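Local coordinates for protein TetR transcriptional regulator (Chloroflexus aurantiacus, PDB 3QBM) that probably binds DNA as a two-subunit transcriptional regulator of the TetR family, with a helix-turn-helix region and a helical C-terminal domain, at residues A163-A168 and T186-Y191. Numbering follows the deposited sequence.
Sequences ATMEGA and THLATY
Leu188 packs against Thr164 and Met165 in a small, buried van der Waals contact between the last two helices of the chain, 154-175 and 179-196. The two segments hide 114 Å² between them, and no hydrogen bond crosses. Leu188 and Thr164 reach toward each other, tip to tip, with Leu188 CD1 3.6 Å from Thr164 CB. The same methyl lies 3.7 Å from Thr164 CG2, which a chi1 of -56° places anti to the backbone N. Thr164 thus offers carbon to the leucine, while its OG1 hydrogen-bonds to Leu160 O one turn earlier and is weakly bonded to Thr164 OG1 of the second subunit. Met165, a selenomethionine, sets off to one side; bends at chi2 (-41°) and chi3 (-67°) fold the chain so that SE comes 4.0 Å from Leu188 CD1, the two side chains passing alongside with opposing senses. These helices form a hairpin in the C-terminal domain of the TetR fold, and in this dimer both meet the second subunit: Ala163 packs on Leu171 of the other chain, His187 NE2 is hydrogen-bonded to His187 NE2 of that chain, and Tyr191 stands edge-to-face with the same histidine. Within the subunit, Leu88 of helix 80-92 touches both Met165 and Leu188, and Phe91 adds to the packing on Met165.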
loop_
_atom_site.group_PDB
_atom_site.type_symbol
_atom_site.label_atom_id
_atom_site.label_comp_id
_atom_site.label_asym_id
_atom_site.label_seq_id
_atom_site.Cartn_x
_atom_site.Cartn_y
_atom_site.Cartn_z
ATOM N N ALA A 163 1.384 -8.062 -4.263
ATOM C CA ALA A 163 1.455 -7.656 -2.850
ATOM C C ALA A 163 2.874 -7.216 -2.542
ATOM O O ALA A 163 3.093 -6.121 -1.978
ATOM C CB ALA A 163 1.064 -8.815 -1.894
ATOM N N THR A 164 3.846 -8.053 -2.890
ATOM C CA THR A 164 5.243 -7.746 -2.561
ATOM C C THR A 164 5.741 -6.467 -3.177
ATOM O O THR A 164 6.368 -5.621 -2.478
ATOM C CB THR A 164 6.154 -8.901 -2.975
ATOM O OG1 THR A 164 5.673 -10.102 -2.336
ATOM C CG2 THR A 164 7.619 -8.642 -2.536
HETATM N N MSE A 165 5.507 -6.336 -4.474
HETATM C CA MSE A 165 6.031 -5.206 -5.232
HETATM C C MSE A 165 5.320 -3.912 -4.831
HETATM O O MSE A 165 5.980 -2.892 -4.625
HETATM C CB MSE A 165 5.997 -5.457 -6.747
HETATM C CG MSE A 165 6.901 -6.585 -7.237
HETATM SE SE MSE A 165 8.704 -6.749 -6.455
HETATM C CE MSE A 165 9.515 -5.116 -7.147
ATOM N N GLU A 166 4.001 -3.943 -4.645
ATOM C CA GLU A 166 3.281 -2.749 -4.248
ATOM C C GLU A 166 3.651 -2.330 -2.830
ATOM O O GLU A 166 3.804 -1.130 -2.583
ATOM C CB GLU A 166 1.757 -2.922 -4.361
ATOM C CG GLU A 166 1.238 -2.933 -5.770
ATOM C CD GLU A 166 1.223 -1.570 -6.435
ATOM O OE1 GLU A 166 2.081 -0.708 -6.136
ATOM O OE2 GLU A 166 0.330 -1.374 -7.258
ATOM N N GLY A 167 3.784 -3.291 -1.899
ATOM C CA GLY A 167 4.283 -2.992 -0.539
ATOM C C GLY A 167 5.692 -2.360 -0.540
ATOM O O GLY A 167 6.001 -1.411 0.195
ATOM N N ALA A 168 6.532 -2.841 -1.435
ATOM C CA ALA A 168 7.858 -2.270 -1.585
ATOM C C ALA A 168 7.827 -0.853 -2.170
ATOM O O ALA A 168 8.625 -0.016 -1.766
ATOM C CB ALA A 168 8.708 -3.190 -2.387
ATOM N N THR A 186 14.794 -8.792 -5.878
ATOM C CA THR A 186 15.782 -9.879 -5.768
ATOM C C THR A 186 15.157 -11.118 -5.129
ATOM O O THR A 186 15.326 -12.228 -5.591
ATOM C CB THR A 186 17.028 -9.379 -5.002
ATOM O OG1 THR A 186 17.655 -8.373 -5.798
ATOM C CG2 THR A 186 18.030 -10.503 -4.630
ATOM N N HIS A 187 14.410 -10.903 -4.060
ATOM C CA HIS A 187 13.756 -12.025 -3.411
ATOM C C HIS A 187 12.852 -12.793 -4.371
ATOM O O HIS A 187 12.966 -14.004 -4.492
ATOM C CB HIS A 187 12.880 -11.548 -2.274
ATOM C CG HIS A 187 12.096 -12.651 -1.668
ATOM N ND1 HIS A 187 12.693 -13.645 -0.925
ATOM C CD2 HIS A 187 10.767 -12.919 -1.675
ATOM C CE1 HIS A 187 11.758 -14.499 -0.532
ATOM N NE2 HIS A 187 10.582 -14.061 -0.943
ATOM N N LEU A 188 11.965 -12.093 -5.055
ATOM C CA LEU A 188 11.040 -12.753 -5.974
ATOM C C LEU A 188 11.710 -13.324 -7.226
ATOM O O LEU A 188 11.349 -14.400 -7.680
ATOM C CB LEU A 188 9.857 -11.847 -6.330
ATOM C CG LEU A 188 8.850 -11.631 -5.174
ATOM C CD1 LEU A 188 7.818 -10.604 -5.643
ATOM C CD2 LEU A 188 8.202 -12.933 -4.638
ATOM N N ALA A 189 12.661 -12.616 -7.801
ATOM C CA ALA A 189 13.366 -13.131 -8.956
ATOM C C ALA A 189 14.073 -14.428 -8.603
ATOM O O ALA A 189 14.069 -15.386 -9.389
ATOM C CB ALA A 189 14.361 -12.092 -9.493
ATOM N N THR A 190 14.666 -14.461 -7.409
ATOM C CA THR A 190 15.417 -15.612 -6.947
ATOM C C THR A 190 14.436 -16.754 -6.665
ATOM O O THR A 190 14.641 -17.893 -7.116
ATOM C CB THR A 190 16.277 -15.260 -5.720
ATOM O OG1 THR A 190 17.206 -14.232 -6.078
ATOM C CG2 THR A 190 17.042 -16.480 -5.251
ATOM N N TYR A 191 13.334 -16.445 -5.983
ATOM C CA TYR A 191 12.311 -17.453 -5.680
ATOM C C TYR A 191 11.742 -18.069 -6.968
ATOM O O TYR A 191 11.659 -19.292 -7.104
ATOM C CB TYR A 191 11.195 -16.834 -4.842
ATOM C CG TYR A 191 9.926 -17.632 -4.825
ATOM C CD1 TYR A 191 9.861 -18.868 -4.149
ATOM C CD2 TYR A 191 8.746 -17.152 -5.435
ATOM C CE1 TYR A 191 8.663 -19.602 -4.120
ATOM C CE2 TYR A 191 7.569 -17.881 -5.401
ATOM C CZ TYR A 191 7.538 -19.109 -4.746
ATOM O OH TYR A 191 6.362 -19.839 -4.699
#